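Local coordinates for protein dihydropteridine reductase (Caenorhabditis elegans, PDB 1OOE) that probably reduces quinonoid dihydrobiopterin to tetrahydrobiopterin with NADH or NADPH, working as a homodimer of the short-chain dehydrogenase/reductase family, at residues N96-L99 with M100-S104; L178-P181 with M182-K185; A190-S193 with S194-P197; L198-I201 with S202-L206. All coordinates share one frame; numbering follows the deposited sequence. Where two conformers were deposited one is given.

Contact 1 of 4, residues N96-L99 with M100-S104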
loop_
_atom_site.group_PDB
_atom_site.type_symbol
_atom_site.label_atom_id
_atom_site.label_comp_id
_atom_site.label_asym_id
_atom_site.label_seq_id
_atom_site.Cartn_x
_atom_site.Cartn_y
_atom_site.Cartn_z
ATOM N N ASN A 96 5.042 9.048 -9.828
ATOM C CA ASN A 96 5.097 9.496 -8.446
ATOM C C ASN A 96 4.615 8.424 -7.480
ATOM O O ASN A 96 5.132 8.313 -6.369
ATOM C CB ASN A 96 4.296 10.785 -8.279
ATOM C CG ASN A 96 4.937 11.951 -9.006
ATOM O OD1 ASN A 96 6.095 11.872 -9.419
ATOM N ND2 ASN A 96 4.195 13.043 -9.157
ATOM N N ALA A 97 3.634 7.631 -7.901
ATOM C CA ALA A 97 3.134 6.554 -7.056
ATOM C C ALA A 97 4.297 5.596 -6.795
ATOM O O ALA A 97 4.467 5.097 -5.681
ATOM C CB ALA A 97 1.988 5.819 -7.750
ATOM N N ASP A 98 5.096 5.355 -7.832
ATOM C CA ASP A 98 6.255 4.469 -7.742
ATOM C C ASP A 98 7.263 5.033 -6.739
ATOM O O ASP A 98 7.767 4.313 -5.872
ATOM C CB ASP A 98 6.894 4.328 -9.130
ATOM C CG ASP A 98 8.115 3.427 -9.137
ATOM O OD1 ASP A 98 7.983 2.230 -8.800
ATOM O OD2 ASP A 98 9.207 3.924 -9.492
ATOM N N LEU A 99 7.547 6.327 -6.850
ATOM C CA LEU A 99 8.486 6.969 -5.941
ATOM C C LEU A 99 8.007 6.892 -4.496
ATOM O O LEU A 99 8.813 6.738 -3.575
ATOM C CB LEU A 99 8.691 8.436 -6.329
ATOM C CG LEU A 99 9.449 8.705 -7.633
ATOM C CD1 LEU A 99 9.421 10.197 -7.932
ATOM C CD2 LEU A 99 10.886 8.216 -7.510
ATOM N N MET A 100 6.697 7.005 -4.292
ATOM C CA MET A 100 6.147 6.959 -2.942
ATOM C C MET A 100 6.211 5.573 -2.304
ATOM O O MET A 100 6.395 5.456 -1.093
ATOM C CB MET A 100 4.715 7.502 -2.935
ATOM C CG MET A 100 4.651 9.003 -3.197
ATOM S SD MET A 100 5.654 9.977 -2.026
ATOM C CE MET A 100 7.233 10.111 -2.903
ATOM N N ILE A 101 6.059 4.523 -3.104
ATOM C CA ILE A 101 6.158 3.171 -2.558
ATOM C C ILE A 101 7.618 2.975 -2.143
ATOM O O ILE A 101 7.910 2.504 -1.039
ATOM C CB ILE A 101 5.793 2.095 -3.608
ATOM C CG1 ILE A 101 4.293 2.154 -3.931
ATOM C CG2 ILE A 101 6.199 0.707 -3.104
ATOM C CD1 ILE A 101 3.375 1.682 -2.816
ATOM N N LYS A 102 8.529 3.354 -3.035
ATOM C CA LYS A 102 9.962 3.219 -2.779
ATOM C C LYS A 102 10.442 4.008 -1.566
ATOM O O LYS A 102 11.338 3.565 -0.843
ATOM C CB LYS A 102 10.759 3.646 -4.019
ATOM C CG LYS A 102 10.668 2.655 -5.169
ATOM C CD LYS A 102 11.236 3.215 -6.470
ATOM C CE LYS A 102 11.302 2.129 -7.532
ATOM N NZ LYS A 102 11.580 2.676 -8.896
ATOM N N GLN A 103 9.841 5.169 -1.330
ATOM C CA GLN A 103 10.243 6.011 -0.212
ATOM C C GLN A 103 9.640 5.661 1.149
ATOM O O GLN A 103 10.345 5.682 2.157
ATOM C CB GLN A 103 9.955 7.477 -0.545
ATOM C CG GLN A 103 10.947 8.076 -1.534
ATOM C CD GLN A 103 10.568 9.477 -1.972
ATOM O OE1 GLN A 103 10.132 10.295 -1.166
ATOM N NE2 GLN A 103 10.747 9.763 -3.257
ATOM N N SER A 104 8.349 5.337 1.183
ATOM C CA SER A 104 7.674 5.007 2.439
ATOM C C SER A 104 7.507 3.517 2.736
ATOM O O SER A 104 7.726 3.079 3.867
ATOM C CB SER A 104 6.292 5.668 2.488
ATOM O OG SER A 104 6.398 7.072 2.657
#

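Contact 2 of 4, residues L178-P181 with M182-K185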
loop_
_atom_site.group_PDB
_atom_site.type_symbol
_atom_site.label_atom_id
_atom_site.label_comp_id
_atom_site.label_asym_id
_atom_site.label_seq_id
_atom_site.Cartn_x
_atom_site.Cartn_y
_atom_site.Cartn_z
ATOM N N LEU A 178 5.376 19.762 11.187
ATOM C CA LEU A 178 6.628 19.739 11.940
ATOM C C LEU A 178 7.387 21.024 11.650
ATOM O O LEU A 178 7.291 21.570 10.552
ATOM C CB LEU A 178 7.498 18.552 11.518
ATOM C CG LEU A 178 7.042 17.137 11.862
ATOM C CD1 LEU A 178 8.042 16.145 11.290
ATOM C CD2 LEU A 178 6.934 16.982 13.370
ATOM N N ASP A 179 8.136 21.508 12.635
ATOM C CA ASP A 179 8.926 22.717 12.453
ATOM C C ASP A 179 10.239 22.295 11.806
ATOM O O ASP A 179 11.089 21.690 12.454
ATOM C CB ASP A 179 9.194 23.385 13.805
ATOM C CG ASP A 179 9.960 24.691 13.673
ATOM O OD1 ASP A 179 10.251 25.103 12.531
ATOM O OD2 ASP A 179 10.267 25.310 14.712
ATOM N N THR A 180 10.393 22.598 10.523
ATOM C CA THR A 180 11.600 22.240 9.787
ATOM C C THR A 180 12.125 23.447 9.025
ATOM O O THR A 180 11.395 24.409 8.802
ATOM C CB THR A 180 11.321 21.134 8.747
ATOM O OG1 THR A 180 10.442 21.644 7.735
ATOM C CG2 THR A 180 10.672 19.925 9.404
ATOM N N PRO A 181 13.403 23.411 8.620
ATOM C CA PRO A 181 13.987 24.527 7.874
ATOM C C PRO A 181 13.207 24.810 6.588
ATOM O O PRO A 181 13.018 25.966 6.212
ATOM C CB PRO A 181 15.407 24.041 7.593
ATOM C CG PRO A 181 15.713 23.223 8.808
ATOM C CD PRO A 181 14.437 22.423 8.978
ATOM N N MET A 182 12.758 23.753 5.916
ATOM C CA MET A 182 12.003 23.912 4.676
ATOM C C MET A 182 10.636 24.556 4.882
ATOM O O MET A 182 10.200 25.365 4.063
ATOM C CB MET A 182 11.829 22.566 3.963
ATOM C CG MET A 182 13.054 22.110 3.186
ATOM S SD MET A 182 13.511 23.254 1.861
ATOM C CE MET A 182 14.845 24.176 2.648
ATOM N N ASN A 183 9.952 24.204 5.965
ATOM C CA ASN A 183 8.642 24.794 6.211
ATOM C C ASN A 183 8.768 26.268 6.561
ATOM O O ASN A 183 7.898 27.073 6.225
ATOM C CB ASN A 183 7.902 24.044 7.321
ATOM C CG ASN A 183 7.240 22.783 6.815
ATOM O OD1 ASN A 183 6.756 22.742 5.683
ATOM N ND2 ASN A 183 7.197 21.749 7.654
ATOM N N ARG A 184 9.856 26.630 7.229
ATOM C CA ARG A 184 10.060 28.025 7.588
ATOM C C ARG A 184 10.370 28.867 6.354
ATOM O O ARG A 184 10.076 30.063 6.320
ATOM C CB ARG A 184 11.195 28.158 8.607
ATOM C CG ARG A 184 10.862 27.537 9.946
ATOM C CD ARG A 184 11.719 28.101 11.060
ATOM N NE ARG A 184 11.195 27.704 12.361
ATOM C CZ ARG A 184 11.358 28.402 13.480
ATOM N NH1 ARG A 184 12.035 29.543 13.464
ATOM N NH2 ARG A 184 10.832 27.963 14.615
ATOM N N LYS A 185 10.948 28.235 5.338
ATOM C CA LYS A 185 11.307 28.927 4.106
ATOM C C LYS A 185 10.124 29.151 3.171
ATOM O O LYS A 185 9.945 30.244 2.634
ATOM C CB LYS A 185 12.395 28.142 3.362
ATOM C CG LYS A 185 12.823 28.761 2.033
ATOM C CD LYS A 185 13.877 27.904 1.337
ATOM C CE LYS A 185 14.311 28.504 0.003
ATOM N NZ LYS A 185 14.961 29.836 0.171
HETATM O O HOH W 1 5.361 18.931 8.307
#

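Contact 3 of 4, residues A190-S193 with S194-P197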
loop_
_atom_site.group_PDB
_atom_site.type_symbol
_atom_site.label_atom_id
_atom_site.label_comp_id
_atom_site.label_asym_id
_atom_site.label_seq_id
_atom_site.Cartn_x
_atom_site.Cartn_y
_atom_site.Cartn_z
ATOM N N ALA A 190 3.685 31.859 8.563
ATOM C CA ALA A 190 2.764 30.992 9.279
ATOM C C ALA A 190 2.855 31.216 10.784
ATOM O O ALA A 190 3.843 31.749 11.286
ATOM C CB ALA A 190 3.069 29.541 8.956
ATOM N N ASP A 191 1.807 30.813 11.496
ATOM C CA ASP A 191 1.759 30.940 12.946
ATOM C C ASP A 191 2.385 29.676 13.526
ATOM O O ASP A 191 1.784 28.604 13.469
ATOM C CB ASP A 191 0.308 31.044 13.417
ATOM C CG ASP A 191 0.196 31.409 14.885
ATOM O OD1 ASP A 191 1.109 31.064 15.661
ATOM O OD2 ASP A 191 -0.816 32.037 15.263
ATOM N N HIS A 192 3.584 29.795 14.085
ATOM C CA HIS A 192 4.255 28.626 14.647
ATOM C C HIS A 192 3.605 28.075 15.915
ATOM O O HIS A 192 4.066 27.076 16.467
ATOM C CB HIS A 192 5.728 28.940 14.916
ATOM C CG HIS A 192 6.519 29.213 13.675
ATOM N ND1 HIS A 192 7.892 29.328 13.678
ATOM C CD2 HIS A 192 6.129 29.401 12.392
ATOM C CE1 HIS A 192 8.314 29.576 12.451
ATOM N NE2 HIS A 192 7.263 29.624 11.651
ATOM N N SER A 193 2.530 28.707 16.369
ATOM C CA SER A 193 1.850 28.240 17.571
ATOM C C SER A 193 1.137 26.917 17.286
ATOM O O SER A 193 0.587 26.286 18.191
ATOM C CB SER A 193 0.839 29.282 18.058
ATOM O OG SER A 193 -0.238 29.412 17.148
ATOM N N SER A 194 1.151 26.500 16.023
ATOM C CA SER A 194 0.510 25.251 15.632
ATOM C C SER A 194 1.522 24.288 15.015
ATOM O O SER A 194 1.147 23.279 14.422
ATOM C CB SER A 194 -0.620 25.522 14.637
ATOM O OG SER A 194 -0.128 26.159 13.473
ATOM N N TRP A 195 2.803 24.611 15.157
ATOM C CA TRP A 195 3.878 23.779 14.625
ATOM C C TRP A 195 4.484 22.903 15.721
ATOM O O TRP A 195 4.824 23.396 16.794
ATOM C CB TRP A 195 4.968 24.668 14.023
ATOM C CG TRP A 195 4.603 25.272 12.698
ATOM C CD1 TRP A 195 3.344 25.507 12.216
ATOM C CD2 TRP A 195 5.510 25.707 11.681
ATOM N NE1 TRP A 195 3.415 26.054 10.957
ATOM C CE2 TRP A 195 4.732 26.190 10.605
ATOM C CE3 TRP A 195 6.908 25.735 11.573
ATOM C CZ2 TRP A 195 5.304 26.694 9.433
ATOM C CZ3 TRP A 195 7.478 26.236 10.410
ATOM C CH2 TRP A 195 6.675 26.708 9.354
ATOM N N THR A 196 4.626 21.607 15.449
ATOM C CA THR A 196 5.200 20.691 16.430
ATOM C C THR A 196 6.728 20.732 16.404
ATOM O O THR A 196 7.345 20.563 15.351
ATOM C CB THR A 196 4.756 19.222 16.168
ATOM O OG1 THR A 196 3.328 19.136 16.167
ATOM C CG2 THR A 196 5.303 18.295 17.254
ATOM N N PRO A 197 7.360 20.978 17.564
ATOM C CA PRO A 197 8.823 21.029 17.642
ATOM C C PRO A 197 9.359 19.614 17.462
ATOM O O PRO A 197 8.739 18.652 17.923
ATOM C CB PRO A 197 9.080 21.547 19.056
ATOM C CG PRO A 197 7.849 22.321 19.376
ATOM C CD PRO A 197 6.760 21.446 18.822
#

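Contact 4 of 4, residues L198-I201 with S202-L206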
loop_
_atom_site.group_PDB
_atom_site.type_symbol
_atom_site.label_atom_id
_atom_site.label_comp_id
_atom_site.label_asym_id
_atom_site.label_seq_id
_atom_site.Cartn_x
_atom_site.Cartn_y
_atom_site.Cartn_z
ATOM N N LEU A 198 10.503 19.479 16.802
ATOM C CA LEU A 198 11.078 18.156 16.594
ATOM C C LEU A 198 11.411 17.498 17.931
ATOM O O LEU A 198 11.317 16.277 18.071
ATOM C CB LEU A 198 12.334 18.249 15.720
ATOM C CG LEU A 198 12.163 18.898 14.336
ATOM C CD1 LEU A 198 13.472 18.813 13.567
ATOM C CD2 LEU A 198 11.049 18.199 13.563
ATOM N N SER A 199 11.783 18.310 18.918
ATOM C CA SER A 199 12.132 17.803 20.242
ATOM C C SER A 199 10.972 17.073 20.920
ATOM O O SER A 199 11.190 16.196 21.754
ATOM C CB SER A 199 12.614 18.946 21.146
ATOM O OG SER A 199 11.587 19.892 21.388
ATOM N N PHE A 200 9.742 17.434 20.569
ATOM C CA PHE A 200 8.576 16.784 21.154
ATOM C C PHE A 200 8.619 15.307 20.780
ATOM O O PHE A 200 8.321 14.438 21.600
ATOM C CB PHE A 200 7.288 17.403 20.610
ATOM C CG PHE A 200 6.034 16.868 21.253
ATOM C CD1 PHE A 200 5.696 17.221 22.557
ATOM C CD2 PHE A 200 5.183 16.022 20.549
ATOM C CE1 PHE A 200 4.524 16.743 23.149
ATOM C CE2 PHE A 200 4.006 15.535 21.130
ATOM C CZ PHE A 200 3.678 15.898 22.435
ATOM N N ILE A 201 8.994 15.040 19.530
ATOM C CA ILE A 201 9.087 13.677 19.020
ATOM C C ILE A 201 10.274 12.928 19.625
ATOM O O ILE A 201 10.123 11.802 20.111
ATOM C CB ILE A 201 9.220 13.673 17.472
ATOM C CG1 ILE A 201 8.020 14.394 16.846
ATOM C CG2 ILE A 201 9.318 12.243 16.958
ATOM C CD1 ILE A 201 6.689 13.748 17.142
ATOM N N SER A 202 11.451 13.548 19.606
ATOM C CA SER A 202 12.647 12.912 20.152
ATOM C C SER A 202 12.440 12.558 21.619
ATOM O O SER A 202 12.816 11.472 22.063
ATOM C CB SER A 202 13.863 13.835 20.011
ATOM O OG SER A 202 14.119 14.133 18.650
ATOM N N GLU A 203 11.838 13.481 22.362
ATOM C CA GLU A 203 11.571 13.265 23.777
ATOM C C GLU A 203 10.631 12.085 23.997
ATOM O O GLU A 203 10.856 11.266 24.894
ATOM C CB GLU A 203 10.989 14.537 24.401
ATOM C CG GLU A 203 12.048 15.572 24.760
ATOM C CD GLU A 203 11.462 16.945 25.026
ATOM O OE1 GLU A 203 10.332 17.022 25.550
ATOM O OE2 GLU A 203 12.137 17.950 24.721
ATOM N N HIS A 204 9.583 11.977 23.185
ATOM C CA HIS A 204 8.666 10.860 23.356
ATOM C C HIS A 204 9.297 9.535 22.963
ATOM O O HIS A 204 9.025 8.508 23.585
ATOM C CB HIS A 204 7.362 11.089 22.587
ATOM C CG HIS A 204 6.382 11.948 23.324
ATOM N ND1 HIS A 204 6.546 13.309 23.470
ATOM C CD2 HIS A 204 5.256 11.629 24.007
ATOM C CE1 HIS A 204 5.564 13.791 24.212
ATOM N NE2 HIS A 204 4.768 12.792 24.552
ATOM N N LEU A 205 10.149 9.540 21.941
ATOM C CA LEU A 205 10.795 8.292 21.554
ATOM C C LEU A 205 11.689 7.796 22.692
ATOM O O LEU A 205 11.712 6.601 22.991
ATOM C CB LEU A 205 11.619 8.469 20.278
ATOM C CG LEU A 205 10.828 8.650 18.978
ATOM C CD1 LEU A 205 11.789 8.924 17.831
ATOM C CD2 LEU A 205 9.997 7.402 18.702
ATOM N N LEU A 206 12.419 8.702 23.335
ATOM C CA LEU A 206 13.283 8.292 24.445
ATOM C C LEU A 206 12.429 7.743 25.591
ATOM O O LEU A 206 12.779 6.732 26.205
ATOM C CB LEU A 206 14.145 9.465 24.940
ATOM C CG LEU A 206 15.081 9.168 26.124
ATOM C CD1 LEU A 206 16.037 8.042 25.756
ATOM C CD2 LEU A 206 15.856 10.420 26.499
#

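Contact 1 of 4, residues N96-L99 with M100-S104
Met100 N bonds to Asn96 O at 2.9 Å, and the Met100 side chain folds back over the turn before it. Bends at chi2 and chi3 bring the terminal CE round to the backbone of Leu99 and to 4.1 Å from Leu99 CB, while CG rests against Asn96 O. Ile101 N follows the helical pattern with a bond to Ala97 O, and the CG1 branch of Ile101 lies 3.4 Å from that same oxygen.

Lys102 is joined to Asp98 twice. Its backbone N gives a nearly straight bond to Asp98 O (171° at the hydrogen), and its NZ makes a salt bridge to Asp98 OD2 at 2.7 Å, on the syn side and 15° out of the carboxylate plane. Although CB of Asp98 points away, its chi1 of 180° sets CG opposite the backbone N and carries the carboxylate along the helix toward Lys102, whose chain, extended beyond CG, runs past Asp98 O to meet it. Gln103 N bonds to Leu99 O at 2.9 Å; the extended side chain passes that oxygen, leaving NE2 3.9 Å from Leu99 CB, while OE1 accepts from Gly82 N.

These turns belong to helix 93-118. Ala97, Met100 and Ser104 face helix 141-158, touching Met145, Tyr143, Ala146 and Lys147, whereas Ala97, Asp98 and Ile101 pack on Trp53 of the second subunit, which places this helix at the dimer interface.

Contact 2 of 4, residues L178-P181 with M182-K185
Asp179 and Arg184 meet in a two-pronged, side-on salt bridge: NE of Arg184 bonds to Asp179 OD1 at 2.8 Å and NH2 of Arg184 to Asp179 OD2 at 2.7 Å. Both oxygens are met on their syn sides, and the carboxylate and guanidinium planes lie only 9° apart, a pairing that fixes the rotation of both groups. The Asp179 carboxylate reaches the guanidinium edge because chi1 (-177°) sets CG opposite the backbone N. An alanine here would remove both acceptors and is likely to leave the Arg184 guanidinium without its charged mate and freer to turn.

Next to this pair, Asn183 ND2 donates to Leu178 O at 2.9 Å, tying the loop to the first turn of the helix; a water bound to Leu178 N accepts a weak bond from the same ND2. Thr180 OG1 takes the position between backbone N and carbonyl carbon (chi1 66°), from which it accepts Asn183 N at 3.2 Å. Thr180 O receives Arg184 N in the regular helical manner. Farther out, the side chains of Asp179, Asn183 and Arg184 touch Trp195. Thr180 is thus a threonine N-cap of helix 181-186, followed by proline at the first helical position, in the segment after strand 169-175 of the Rossmann-type fold.

Contact 3 of 4, residues A190-S193 with S194-P197
His192 lays its imidazole face to face on the indole of Trp195, the ring centroid 4.1 Å from that of the six-membered ring and the planes 15° apart. Each side chain has CG anti to its own carbonyl carbon (chi1 -65° for His192, -75° for Trp195), and the two rings extend from the turn as layers. CD2 of His192 sits over the indole, NE2 of His192 comes to 3.6 Å from Trp195 CZ3, and His192 CA makes a CH-pi contact over the five-membered ring. Ala190 CB adds an apolar touch at Trp195 CZ2, 3.7 Å away.

The backbone that presents the rings is held by short side chains and one backbone bond. Asp191 OD1 accepts both Ser193 N at 2.8 Å and Ser193 OG at 2.6 Å, from the same face of its carboxylate plane; the bond to the N closes an Asx turn. Ser193 OG reaches it from between its backbone N and carbonyl carbon. Ser194 OG, in the same rotamer, donates to Asp191 O at 3.1 Å, nearly in line with the C=O. Trp195 N bonds to His192 O at 3.1 Å, approaching from above the carbonyl plane.

Arg184, already paired with Asp179, packs beside His192. Chemically, polar bonds on the turn fix where the two rings leave the backbone, and ring-ring dispersion holds them together.

Contact 4 of 4, residues L198-I201 with S202-L206
Phe200 O takes two hydrogen bonds from one residue: His204 ND1 at 2.8 Å and the backbone N of His204 at 3.2 Å, arriving from opposite faces of the carbonyl plane. The imidazole is thereby held back against its own helix, with ND1 as a donor. Regular helical bonds flank this pair, Ser202 N to Leu198 O, Glu203 N to Ser199 O and Leu205 N to Ile201 O. The extended Glu203 chain lies along Ser199 O, with Glu203 CG 3.2 Å from that oxygen.

The aromatic contact is oblique, the planes of the Phe200 and His204 rings standing at 47°. His204 CE1 lies over one face of the phenyl ring toward its rim, 3.3 Å from both Phe200 CE1 and CZ. Phe200 reaches along the helix because its CG is anti to the backbone N (chi1 -175°). An alanine in place of His204 would probably leave that phenyl face without its cover and Phe200 O with only the backbone donor.

Helix 198-210 packs between the sheet and helix 14-25. Phe200 and His204 lie on strand 230-235, with Phe200 and Ile201 also on strand 221-227, while Ser202, Leu205 and Leu206 meet Ile19 and Phe22 of helix 14-25.

In the fold
Contacts 2, 3 and 4 lie in series along the chain, with a short gap before contact 3. Contacts 2 and 3 have centres about 10 Å apart and touch: Asp179 N is 3.0 Å from Thr196 O, a probable hydrogen bond, and Asn183 O meets Trp195 CH2. Contact 4 continues directly from contact 3, and its Leu198 packs on Leu178 of contact 2. Contact 1 stands apart, its nearest atoms about 13 Å from contact 2 and about 15 Å from contact 4, and it alone of the four touches the second subunit. In contact 4, the side chain of His204 is about 4 Å from a bound MES, probably a crystallisation component, though such molecules often mark pockets.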